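Local coordinates for ABC transporter, solute-binding protein (Staphylococcus aureus, PDB 6LKK), which binds alpha-D-glucose 6-phosphate as an extracellular solute-binding lipoprotein and probably serves as the sugar-phosphate sensor of a two-component system, at residues 58-61 against 62-66; 72-75 against 76-80; 123-126 against 127-131; 185-188 against 189-193. All blocks are in the same frame, centred on the assembly; numbering follows the deposited sequence.

Contact 1 of 4, residues 58-61 against 62-66; sequences GVLS and ETIDH. With G6P (6-O-phosphono-alpha-D-glucopyranose), chain B.
The carbonyl oxygen of V59 and the side chain of T63 meet in the tight part of this short helical turn. T63 OG1 gives its proton to V59 O at 3.0 Å. The backbone N of E62 also reaches V59 O, at 3.1 Å and with a nearly straight N-H (160°). The two donors come from opposite faces of the carbonyl plane. V59 O is thus gripped twice, and the rotation of the T63 side chain is fixed. With chi1 at 60°, OG1 of T63 sits between its own backbone N and carbonyl carbon and is turned back to V59. The methyl CG2 of T63 then lies against V59 CG2 at 3.7 Å. Beyond V59, the side chains of T138 and Q142 on helix 138-151 close over the valine.

One step on, I64 lays CG1 beside L60 O, and its end CD1 touches L60 CB at 3.8 Å. V92 of strand 92-105 packs on both of these residues. The backbone bonds from T63 N and I64 N to L60 O are long and weak, so the turn slackens here. E62 lies on the exposed side. Its extended chain runs past S61, with CG 3.6 Å from S61 OG, and on towards K278.

V59 is the centre of an inverse gamma turn. Just before it, G58 N donates to O3 of glucose 6-phosphate at 2.9 Å, almost in line. G58 therefore binds the sugar through its backbone N-H, and the V59 carbonyl next along is spent on the short turn that follows, which its two bonds probably steady.

Contact 2 of 4, residues 72-75 against 76-80; sequences PYQD and TSVTQ
D75 and S77 meet through one carboxylate oxygen. D75 OD2 takes two hydrogen bonds from the same serine. S77 OG donates to D75 OD2 at 2.6 Å, from the anti side and out of the carboxylate plane. S77 N donates at 2.8 Å and reaches D75 OD2 from the other face of that plane. The D75 side chain can do this because CG is anti to the backbone N (chi1 -170°), which brings the carboxylate forward over the start of the 3-10 segment 76-80. The bond from S77 N makes an Asx turn where that segment begins.

In the backbone, V78 N donates to D75 O at 3.2 Å and is close to straight (167°), which closes a beta turn beside it.

Water adds a third kind of link. One molecule donates to Y73 OH at 2.8 Å and accepts from T76 N at 3.0 Å. It also gives a long, weak bond to D75 OD1.

Van der Waals contact is slight. Both methyls of V78 come against D75 O, CG1 at 3.3 Å and CG2 at 3.4 Å. V78 CG1 also comes to 4.0 Å from Q74 OE1. The Q74 and V78 side chains cross at about a right angle. The amide of Q74 is held elsewhere, by NE2 to the carbonyl of N89.

The turn lies at the surface, between strand 70-71 and strand 92-105. Q74 and V78 rest on T93 of the latter strand, while Y73 and D75 touch K231 and Q235 of helix 230-237.

Contact 3 of 4, residues 123-126 against 127-131; sequences PILK and GKIAY
L125 and I129 face each other across a type II beta turn, and their side chains meet at a slant. CD1 of I129 is the touching end. It lies 3.8 Å from L125 CB and packs more loosely against the two methyls of the leucine. The isoleucine reaches back because both its torsions are near -60° (chi1 -49°, chi2 -58°), which bends CD1 towards the turn. Its CG1 passes 3.4 Å from L125 O. Both side chains are buried. Y183 lies against the leucine, and A184 of strand 184-188 against the isoleucine.

K128 takes another direction. Its CB points back at the 123-126 segment, and its extended chain runs beside the backbone carbonyls of K126 and I124. The ammonium end reaches a water, which accepts from K128 NZ and donates to I124 O at 2.7 Å, within the preceding 3-10 segment. K126 diverges from K128, touching H163 nearby, and both lysines end well clear of the leucine and isoleucine.

The turn is closed by K128 N, which donates to L125 O at 2.9 Å (156°). G127 occupies the third turn position with positive phi, as a type II turn requires there.

The chemistry implies a turn with a buried apolar base at the entry to strand 129-132. One backbone bond closes it, and the exposed K128 ammonium is linked back to it through water.

Contact 4 of 4, residues 185-188 against 189-193; sequences GLSY and EQDAR. With G6P (6-O-phosphono-alpha-D-glucopyranose), chain B.
S187 OG and D191 OD2 are joined by a water that accepts from the serine at 2.7 Å and donates to the carboxylate at 2.8 Å. D191 OD2 has a further partner in S171 OG, and a second water, held by Y188 OH at 2.7 Å, gives it a weak bond. Several groups thus grip this buried oxygen.

The Y188 ring stands between the helix and the sugar. D191 CB lies over one face, 3.7 Å from the ring centroid, in a CH-pi contact. Ring O5 of glucose 6-phosphate lies over the opposite face, 3.5 Å from Y188 CD1. CG of Y188 is placed between its backbone N and carbonyl carbon (chi1 62°), which swings the ring back along the helix start. Ring and carboxylate planes are 36° apart.

Y188 holds the N-cap position. A192 N donates to Y188 O at 3.0 Å, nearly straight. Strand 185-188 and helix 189-193 meet at 105°.

The chemistry implies that the first helical turn backs the aromatic wall of the sugar pocket. D191 CB supports the ring face turned from the sugar, while the D191 carboxylate is held by S171 and water.

How the contacts relate
Following the chain, contact 1 comes first, at helix 60-63. Contact 2 closes the turn after strand 70-71. Contact 3 closes the beta turn that leads into strand 129-132, and contact 4 the bend from strand 184-188 into helix 189-197. All four are local and in series; none nests or crosses. Contacts 1 and 4, with centres about 20 Å apart, both reach the sugar in the ligand pocket of this periplasmic-binding-protein fold. Contacts 3 and 4 join parallel neighbouring strands of its sheet, with L186 N 2.9 Å from A130 O. Contacts 2 and 3 lie on opposite sides of the chain's centre, about 43 Å apart between centres.

Contact 1 of 4, residues 58-61 against 62-66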
loop_
_atom_site.group_PDB
_atom_site.type_symbol
_atom_site.label_atom_id
_atom_site.label_comp_id
_atom_site.label_asym_id
_atom_site.label_seq_id
_atom_site.Cartn_x
_atom_site.Cartn_y
_atom_site.Cartn_z
ATOM N N GLY A 58 -4.675 -1.200 -0.050
ATOM C CA GLY A 58 -4.212 -2.406 0.594
ATOM C C GLY A 58 -4.111 -3.565 -0.384
ATOM O O GLY A 58 -4.672 -3.553 -1.479
ATOM N N VAL A 59 -3.367 -4.586 0.032
ATOM C CA VAL A 59 -3.172 -5.777 -0.786
ATOM C C VAL A 59 -4.349 -6.712 -0.541
ATOM O O VAL A 59 -4.203 -7.791 0.043
ATOM C CB VAL A 59 -1.817 -6.450 -0.489
ATOM C CG1 VAL A 59 -0.687 -5.568 -0.995
ATOM C CG2 VAL A 59 -1.637 -6.725 1.002
ATOM N N LEU A 60 -5.528 -6.296 -1.006
ATOM C CA LEU A 60 -6.764 -6.984 -0.656
ATOM C C LEU A 60 -6.801 -8.410 -1.183
ATOM O O LEU A 60 -7.367 -9.293 -0.532
ATOM C CB LEU A 60 -7.961 -6.196 -1.187
ATOM C CG LEU A 60 -8.120 -4.769 -0.662
ATOM C CD1 LEU A 60 -9.375 -4.139 -1.238
ATOM C CD2 LEU A 60 -8.160 -4.741 0.856
ATOM N N SER A 61 -6.220 -8.662 -2.357
ATOM C CA SER A 61 -6.273 -10.005 -2.923
ATOM C C SER A 61 -5.635 -11.039 -2.006
ATOM O O SER A 61 -5.911 -12.235 -2.157
ATOM C CB SER A 61 -5.582 -10.030 -4.284
ATOM O OG SER A 61 -4.198 -9.752 -4.155
ATOM N N GLU A 62 -4.805 -10.609 -1.054
ATOM C CA GLU A 62 -4.034 -11.525 -0.230
ATOM C C GLU A 62 -4.279 -11.398 1.268
ATOM O O GLU A 62 -3.812 -12.262 2.018
ATOM C CB GLU A 62 -2.533 -11.332 -0.501
ATOM C CG GLU A 62 -2.133 -11.654 -1.933
ATOM C CD GLU A 62 -0.681 -11.330 -2.232
ATOM O OE1 GLU A 62 0.017 -10.818 -1.331
ATOM O OE2 GLU A 62 -0.239 -11.591 -3.372
ATOM N N THR A 63 -4.992 -10.366 1.736
ATOM C CA THR A 63 -5.144 -10.157 3.173
ATOM C C THR A 63 -6.588 -9.882 3.585
ATOM O O THR A 63 -6.816 -9.304 4.653
ATOM C CB THR A 63 -4.239 -9.019 3.656
ATOM O OG1 THR A 63 -4.573 -7.803 2.973
ATOM C CG2 THR A 63 -2.773 -9.357 3.411
ATOM N N ILE A 64 -7.566 -10.285 2.780
ATOM C CA ILE A 64 -8.963 -10.275 3.200
ATOM C C ILE A 64 -9.222 -11.589 3.928
ATOM O O ILE A 64 -9.303 -12.649 3.304
ATOM C CB ILE A 64 -9.918 -10.089 2.014
ATOM C CG1 ILE A 64 -9.819 -8.655 1.484
ATOM C CG2 ILE A 64 -11.359 -10.416 2.425
ATOM C CD1 ILE A 64 -10.752 -8.336 0.323
ATOM N N ASP A 65 -9.350 -11.518 5.254
ATOM C CA ASP A 65 -9.557 -12.714 6.060
ATOM C C ASP A 65 -11.020 -13.130 6.137
ATOM O O ASP A 65 -11.303 -14.281 6.490
ATOM C CB ASP A 65 -9.019 -12.491 7.477
ATOM C CG ASP A 65 -7.509 -12.351 7.513
ATOM O OD1 ASP A 65 -6.826 -12.996 6.689
ATOM O OD2 ASP A 65 -7.003 -11.596 8.370
ATOM N N HIS A 66 -11.952 -12.228 5.818
ATOM C CA HIS A 66 -13.387 -12.493 5.905
ATOM C C HIS A 66 -14.009 -12.237 4.534
ATOM O O HIS A 66 -14.675 -11.213 4.326
ATOM C CB HIS A 66 -14.047 -11.627 6.974
ATOM C CG HIS A 66 -13.349 -11.669 8.297
ATOM N ND1 HIS A 66 -13.373 -12.777 9.118
ATOM C CD2 HIS A 66 -12.606 -10.739 8.944
ATOM C CE1 HIS A 66 -12.675 -12.527 10.211
ATOM N NE2 HIS A 66 -12.199 -11.298 10.131
HETATM C C1 G6P B . 0.273 -0.117 1.650
HETATM C C2 G6P B . -0.575 -0.127 0.354
HETATM C C3 G6P B . -1.461 1.051 0.185
HETATM C C4 G6P B . -2.009 1.491 1.468
HETATM C C5 G6P B . -0.877 2.036 2.333
HETATM C C6 G6P B . -1.374 2.358 3.706
HETATM O O1 G6P B . 1.617 -0.338 1.344
HETATM O O2 G6P B . 0.285 -0.218 -0.795
HETATM O O3 G6P B . -2.589 0.670 -0.718
HETATM O O4 G6P B . -2.980 2.548 1.266
HETATM O O5 G6P B . 0.241 1.085 2.485
HETATM O O6 G6P B . -1.920 1.189 4.275
HETATM P P G6P B . -1.439 0.709 5.823
HETATM O O1P G6P B . -2.276 -0.494 6.216
HETATM O O2P G6P B . -1.667 1.858 6.824
HETATM O O3P G6P B . -0.002 0.334 5.799
#

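Contact 2 of 4, residues 72-75 against 76-80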
loop_
_atom_site.group_PDB
_atom_site.type_symbol
_atom_site.label_atom_id
_atom_site.label_comp_id
_atom_site.label_asym_id
_atom_site.label_seq_id
_atom_site.Cartn_x
_atom_site.Cartn_y
_atom_site.Cartn_z
ATOM N N PRO A 72 -18.543 -11.055 -4.654
ATOM C CA PRO A 72 -17.687 -11.489 -5.766
ATOM C C PRO A 72 -17.917 -10.611 -6.988
ATOM O O PRO A 72 -19.003 -10.614 -7.573
ATOM C CB PRO A 72 -18.121 -12.938 -6.019
ATOM C CG PRO A 72 -18.871 -13.348 -4.801
ATOM C CD PRO A 72 -19.508 -12.108 -4.274
ATOM N N TYR A 73 -16.889 -9.858 -7.369
ATOM C CA TYR A 73 -16.998 -8.942 -8.493
ATOM C C TYR A 73 -15.623 -8.475 -8.937
ATOM O O TYR A 73 -14.777 -8.128 -8.107
ATOM C CB TYR A 73 -17.863 -7.736 -8.122
ATOM C CG TYR A 73 -18.034 -6.741 -9.245
ATOM C CD1 TYR A 73 -18.941 -6.974 -10.271
ATOM C CD2 TYR A 73 -17.293 -5.568 -9.281
ATOM C CE1 TYR A 73 -19.104 -6.068 -11.300
ATOM C CE2 TYR A 73 -17.451 -4.654 -10.308
ATOM C CZ TYR A 73 -18.359 -4.910 -11.314
ATOM O OH TYR A 73 -18.529 -4.010 -12.343
ATOM N N GLN A 74 -15.388 -8.480 -10.244
ATOM C CA GLN A 74 -14.227 -7.833 -10.829
ATOM C C GLN A 74 -14.689 -6.995 -12.008
ATOM O O GLN A 74 -15.548 -7.424 -12.785
ATOM C CB GLN A 74 -13.174 -8.841 -11.289
ATOM C CG GLN A 74 -12.505 -9.593 -10.159
ATOM C CD GLN A 74 -11.366 -10.467 -10.646
ATOM O OE1 GLN A 74 -11.140 -10.597 -11.849
ATOM N NE2 GLN A 74 -10.638 -11.067 -9.712
ATOM N N ASP A 75 -14.126 -5.797 -12.129
ATOM C CA ASP A 75 -14.457 -4.932 -13.249
ATOM C C ASP A 75 -14.055 -5.596 -14.560
ATOM O O ASP A 75 -13.059 -6.319 -14.637
ATOM C CB ASP A 75 -13.751 -3.584 -13.104
ATOM C CG ASP A 75 -14.245 -2.559 -14.102
ATOM O OD1 ASP A 75 -15.284 -1.919 -13.832
ATOM O OD2 ASP A 75 -13.605 -2.405 -15.163
ATOM N N THR A 76 -14.848 -5.346 -15.604
ATOM C CA THR A 76 -14.552 -5.932 -16.908
ATOM C C THR A 76 -13.166 -5.534 -17.404
ATOM O O THR A 76 -12.530 -6.300 -18.137
ATOM C CB THR A 76 -15.616 -5.515 -17.923
ATOM O OG1 THR A 76 -16.909 -5.906 -17.448
ATOM C CG2 THR A 76 -15.360 -6.168 -19.280
ATOM N N SER A 77 -12.677 -4.356 -17.007
ATOM C CA SER A 77 -11.424 -3.838 -17.540
ATOM C C SER A 77 -10.204 -4.583 -17.021
ATOM O O SER A 77 -9.083 -4.168 -17.334
ATOM C CB SER A 77 -11.288 -2.349 -17.218
ATOM O OG SER A 77 -11.087 -2.134 -15.835
ATOM N N VAL A 78 -10.372 -5.655 -16.239
ATOM C CA VAL A 78 -9.215 -6.483 -15.912
ATOM C C VAL A 78 -8.537 -6.951 -17.190
ATOM O O VAL A 78 -7.325 -7.201 -17.208
ATOM C CB VAL A 78 -9.619 -7.671 -15.013
ATOM C CG1 VAL A 78 -10.070 -7.175 -13.643
ATOM C CG2 VAL A 78 -10.699 -8.520 -15.671
ATOM N N THR A 79 -9.300 -7.055 -18.282
ATOM C CA THR A 79 -8.739 -7.436 -19.574
ATOM C C THR A 79 -7.637 -6.481 -20.022
ATOM O O THR A 79 -6.727 -6.888 -20.752
ATOM C CB THR A 79 -9.850 -7.482 -20.626
ATOM O OG1 THR A 79 -10.854 -8.423 -20.224
ATOM C CG2 THR A 79 -9.302 -7.887 -21.991
ATOM N N GLN A 80 -7.704 -5.214 -19.611
ATOM C CA GLN A 80 -6.737 -4.206 -20.025
ATOM C C GLN A 80 -5.587 -4.051 -19.040
ATOM O O GLN A 80 -4.773 -3.137 -19.200
ATOM C CB GLN A 80 -7.427 -2.850 -20.207
ATOM C CG GLN A 80 -8.093 -2.658 -21.558
ATOM C CD GLN A 80 -9.321 -3.524 -21.734
ATOM O OE1 GLN A 80 -9.372 -4.376 -22.622
ATOM N NE2 GLN A 80 -10.327 -3.303 -20.895
HETATM O O HOH W 1 -17.491 -4.109 -14.973
#

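Contact 3 of 4, residues 123-126 against 127-131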
loop_
_atom_site.group_PDB
_atom_site.type_symbol
_atom_site.label_atom_id
_atom_site.label_comp_id
_atom_site.label_asym_id
_atom_site.label_seq_id
_atom_site.Cartn_x
_atom_site.Cartn_y
_atom_site.Cartn_z
ATOM N N PRO A 123 25.175 -0.998 13.409
ATOM C CA PRO A 123 24.967 -0.623 14.819
ATOM C C PRO A 123 24.623 0.840 15.038
ATOM O O PRO A 123 23.858 1.148 15.960
ATOM C CB PRO A 123 26.307 -0.993 15.468
ATOM C CG PRO A 123 26.801 -2.127 14.652
ATOM C CD PRO A 123 26.382 -1.827 13.239
ATOM N N ILE A 124 25.156 1.755 14.224
ATOM C CA ILE A 124 24.894 3.174 14.435
ATOM C C ILE A 124 23.408 3.490 14.319
ATOM O O ILE A 124 22.946 4.509 14.844
ATOM C CB ILE A 124 25.725 4.019 13.441
ATOM C CG1 ILE A 124 25.647 5.512 13.782
ATOM C CG2 ILE A 124 25.265 3.783 12.007
ATOM C CD1 ILE A 124 26.344 5.886 15.074
ATOM N N LEU A 125 22.638 2.630 13.654
ATOM C CA LEU A 125 21.224 2.872 13.410
ATOM C C LEU A 125 20.311 2.197 14.425
ATOM O O LEU A 125 19.089 2.336 14.321
ATOM C CB LEU A 125 20.854 2.401 12.001
ATOM C CG LEU A 125 21.490 3.174 10.844
ATOM C CD1 LEU A 125 21.184 2.501 9.514
ATOM C CD2 LEU A 125 21.026 4.624 10.824
ATOM N N LYS A 126 20.863 1.480 15.403
ATOM C CA LYS A 126 20.026 0.729 16.329
ATOM C C LYS A 126 19.084 1.659 17.080
ATOM O O LYS A 126 19.500 2.700 17.600
ATOM C CB LYS A 126 20.886 -0.050 17.322
ATOM C CG LYS A 126 20.062 -0.866 18.305
ATOM C CD LYS A 126 20.867 -1.990 18.921
ATOM C CE LYS A 126 20.113 -2.642 20.071
ATOM N NZ LYS A 126 18.865 -3.320 19.626
ATOM N N GLY A 127 17.810 1.277 17.138
ATOM C CA GLY A 127 16.799 2.083 17.789
ATOM C C GLY A 127 16.462 3.381 17.091
ATOM O O GLY A 127 15.631 4.139 17.601
ATOM N N LYS A 128 17.075 3.663 15.942
ATOM C CA LYS A 128 16.827 4.887 15.193
ATOM C C LYS A 128 16.153 4.605 13.856
ATOM O O LYS A 128 16.175 5.453 12.958
ATOM C CB LYS A 128 18.139 5.647 14.997
ATOM C CG LYS A 128 18.840 5.958 16.316
ATOM C CD LYS A 128 20.084 6.807 16.129
ATOM C CE LYS A 128 20.753 7.088 17.465
ATOM N NZ LYS A 128 21.848 8.091 17.354
ATOM N N ILE A 129 15.547 3.428 13.721
ATOM C CA ILE A 129 14.805 3.016 12.536
ATOM C C ILE A 129 13.378 2.716 12.967
ATOM O O ILE A 129 13.157 2.189 14.063
ATOM C CB ILE A 129 15.440 1.774 11.876
ATOM C CG1 ILE A 129 16.945 1.970 11.690
ATOM C CG2 ILE A 129 14.752 1.458 10.553
ATOM C CD1 ILE A 129 17.310 3.179 10.857
ATOM N N ALA A 130 12.412 3.037 12.107
ATOM C CA ALA A 130 11.003 2.864 12.434
ATOM C C ALA A 130 10.290 2.033 11.374
ATOM O O ALA A 130 10.671 2.024 10.201
ATOM C CB ALA A 130 10.293 4.213 12.580
ATOM N N TYR A 131 9.245 1.334 11.811
ATOM C CA TYR A 131 8.344 0.617 10.919
ATOM C C TYR A 131 6.982 0.544 11.592
ATOM O O TYR A 131 6.844 0.847 12.779
ATOM C CB TYR A 131 8.871 -0.782 10.577
ATOM C CG TYR A 131 8.863 -1.757 11.735
ATOM C CD1 TYR A 131 9.775 -1.639 12.776
ATOM C CD2 TYR A 131 7.952 -2.802 11.779
ATOM C CE1 TYR A 131 9.771 -2.531 13.833
ATOM C CE2 TYR A 131 7.943 -3.699 12.830
ATOM C CZ TYR A 131 8.854 -3.559 13.853
ATOM O OH TYR A 131 8.838 -4.458 14.898
HETATM O O HOH W 2 23.570 6.513 16.593
#

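Contact 4 of 4, residues 185-188 against 189-193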
loop_
_atom_site.group_PDB
_atom_site.type_symbol
_atom_site.label_atom_id
_atom_site.label_comp_id
_atom_site.label_asym_id
_atom_site.label_seq_id
_atom_site.Cartn_x
_atom_site.Cartn_y
_atom_site.Cartn_z
ATOM N N GLY A 185 13.144 4.618 7.885
ATOM C CA GLY A 185 11.929 3.891 8.198
ATOM C C GLY A 185 11.447 3.084 7.014
ATOM O O GLY A 185 11.910 3.251 5.884
ATOM N N LEU A 186 10.492 2.199 7.297
ATOM C CA LEU A 186 9.891 1.335 6.288
ATOM C C LEU A 186 8.536 1.907 5.890
ATOM O O LEU A 186 7.620 1.981 6.715
ATOM C CB LEU A 186 9.749 -0.091 6.815
ATOM C CG LEU A 186 11.038 -0.775 7.279
ATOM C CD1 LEU A 186 10.770 -2.248 7.524
ATOM C CD2 LEU A 186 12.170 -0.602 6.277
ATOM N N SER A 187 8.411 2.302 4.627
ATOM C CA SER A 187 7.260 3.065 4.157
ATOM C C SER A 187 6.832 2.505 2.804
ATOM O O SER A 187 7.122 1.355 2.452
ATOM C CB SER A 187 7.614 4.561 4.107
ATOM O OG SER A 187 6.525 5.341 3.655
ATOM N N TYR A 188 6.107 3.314 2.033
ATOM C CA TYR A 188 5.728 2.944 0.680
ATOM C C TYR A 188 5.849 4.168 -0.216
ATOM O O TYR A 188 5.908 5.307 0.251
ATOM C CB TYR A 188 4.315 2.342 0.617
ATOM C CG TYR A 188 3.188 3.252 1.053
ATOM C CD1 TYR A 188 2.849 3.382 2.394
ATOM C CD2 TYR A 188 2.441 3.960 0.121
ATOM C CE1 TYR A 188 1.813 4.198 2.792
ATOM C CE2 TYR A 188 1.400 4.780 0.511
ATOM C CZ TYR A 188 1.090 4.898 1.849
ATOM O OH TYR A 188 0.056 5.715 2.247
ATOM N N GLU A 189 5.872 3.907 -1.522
ATOM C CA GLU A 189 6.358 4.892 -2.483
ATOM C C GLU A 189 5.569 6.198 -2.422
ATOM O O GLU A 189 6.157 7.286 -2.401
ATOM C CB GLU A 189 6.302 4.293 -3.886
ATOM C CG GLU A 189 7.014 5.109 -4.938
ATOM C CD GLU A 189 7.112 4.373 -6.250
ATOM O OE1 GLU A 189 6.061 4.165 -6.894
ATOM O OE2 GLU A 189 8.235 3.980 -6.630
ATOM N N GLN A 190 4.235 6.120 -2.427
ATOM C CA GLN A 190 3.436 7.344 -2.503
ATOM C C GLN A 190 3.570 8.185 -1.238
ATOM O O GLN A 190 3.597 9.418 -1.308
ATOM C CB GLN A 190 1.965 7.005 -2.763
ATOM C CG GLN A 190 1.618 6.858 -4.227
ATOM C CD GLN A 190 1.971 8.094 -5.026
ATOM O OE1 GLN A 190 1.594 9.209 -4.661
ATOM N NE2 GLN A 190 2.724 7.908 -6.103
ATOM N N ASP A 191 3.644 7.540 -0.074
ATOM C CA ASP A 191 3.800 8.282 1.172
ATOM C C ASP A 191 5.159 8.966 1.233
ATOM O O ASP A 191 5.264 10.125 1.654
ATOM C CB ASP A 191 3.606 7.329 2.350
ATOM C CG ASP A 191 2.841 7.955 3.505
ATOM O OD1 ASP A 191 2.469 9.147 3.425
ATOM O OD2 ASP A 191 2.607 7.236 4.499
ATOM N N ALA A 192 6.210 8.267 0.802
ATOM C CA ALA A 192 7.526 8.882 0.731
ATOM C C ALA A 192 7.530 10.058 -0.238
ATOM O O ALA A 192 8.093 11.119 0.058
ATOM C CB ALA A 192 8.557 7.838 0.310
ATOM N N ARG A 193 6.896 9.890 -1.400
ATOM C CA ARG A 193 6.872 10.961 -2.391
ATOM C C ARG A 193 6.188 12.204 -1.843
ATOM O O ARG A 193 6.647 13.327 -2.082
ATOM C CB ARG A 193 6.164 10.482 -3.658
ATOM C CG ARG A 193 6.058 11.541 -4.747
ATOM C CD ARG A 193 5.316 11.009 -5.959
ATOM N NE ARG A 193 5.171 12.022 -7.000
ATOM C CZ ARG A 193 4.268 12.997 -6.983
ATOM N NH1 ARG A 193 3.421 13.114 -5.970
ATOM N NH2 ARG A 193 4.215 13.864 -7.985
HETATM C C1 G6P B . 0.273 -0.117 1.650
HETATM C C2 G6P B . -0.575 -0.127 0.354
HETATM C C3 G6P B . -1.461 1.051 0.185
HETATM C C4 G6P B . -2.009 1.491 1.468
HETATM C C5 G6P B . -0.877 2.036 2.333
HETATM C C6 G6P B . -1.374 2.358 3.706
HETATM O O1 G6P B . 1.617 -0.338 1.344
HETATM O O2 G6P B . 0.285 -0.218 -0.795
HETATM O O3 G6P B . -2.589 0.670 -0.718
HETATM O O4 G6P B . -2.980 2.548 1.266
HETATM O O5 G6P B . 0.241 1.085 2.485
HETATM O O6 G6P B . -1.920 1.189 4.275
HETATM P P G6P B . -1.439 0.709 5.823
HETATM O O1P G6P B . -2.276 -0.494 6.216
HETATM O O2P G6P B . -1.667 1.858 6.824
HETATM O O3P G6P B . -0.002 0.334 5.799
HETATM O O HOH W 3 4.789 5.856 5.651
HETATM O O HOH W 4 -0.394 5.587 4.912
#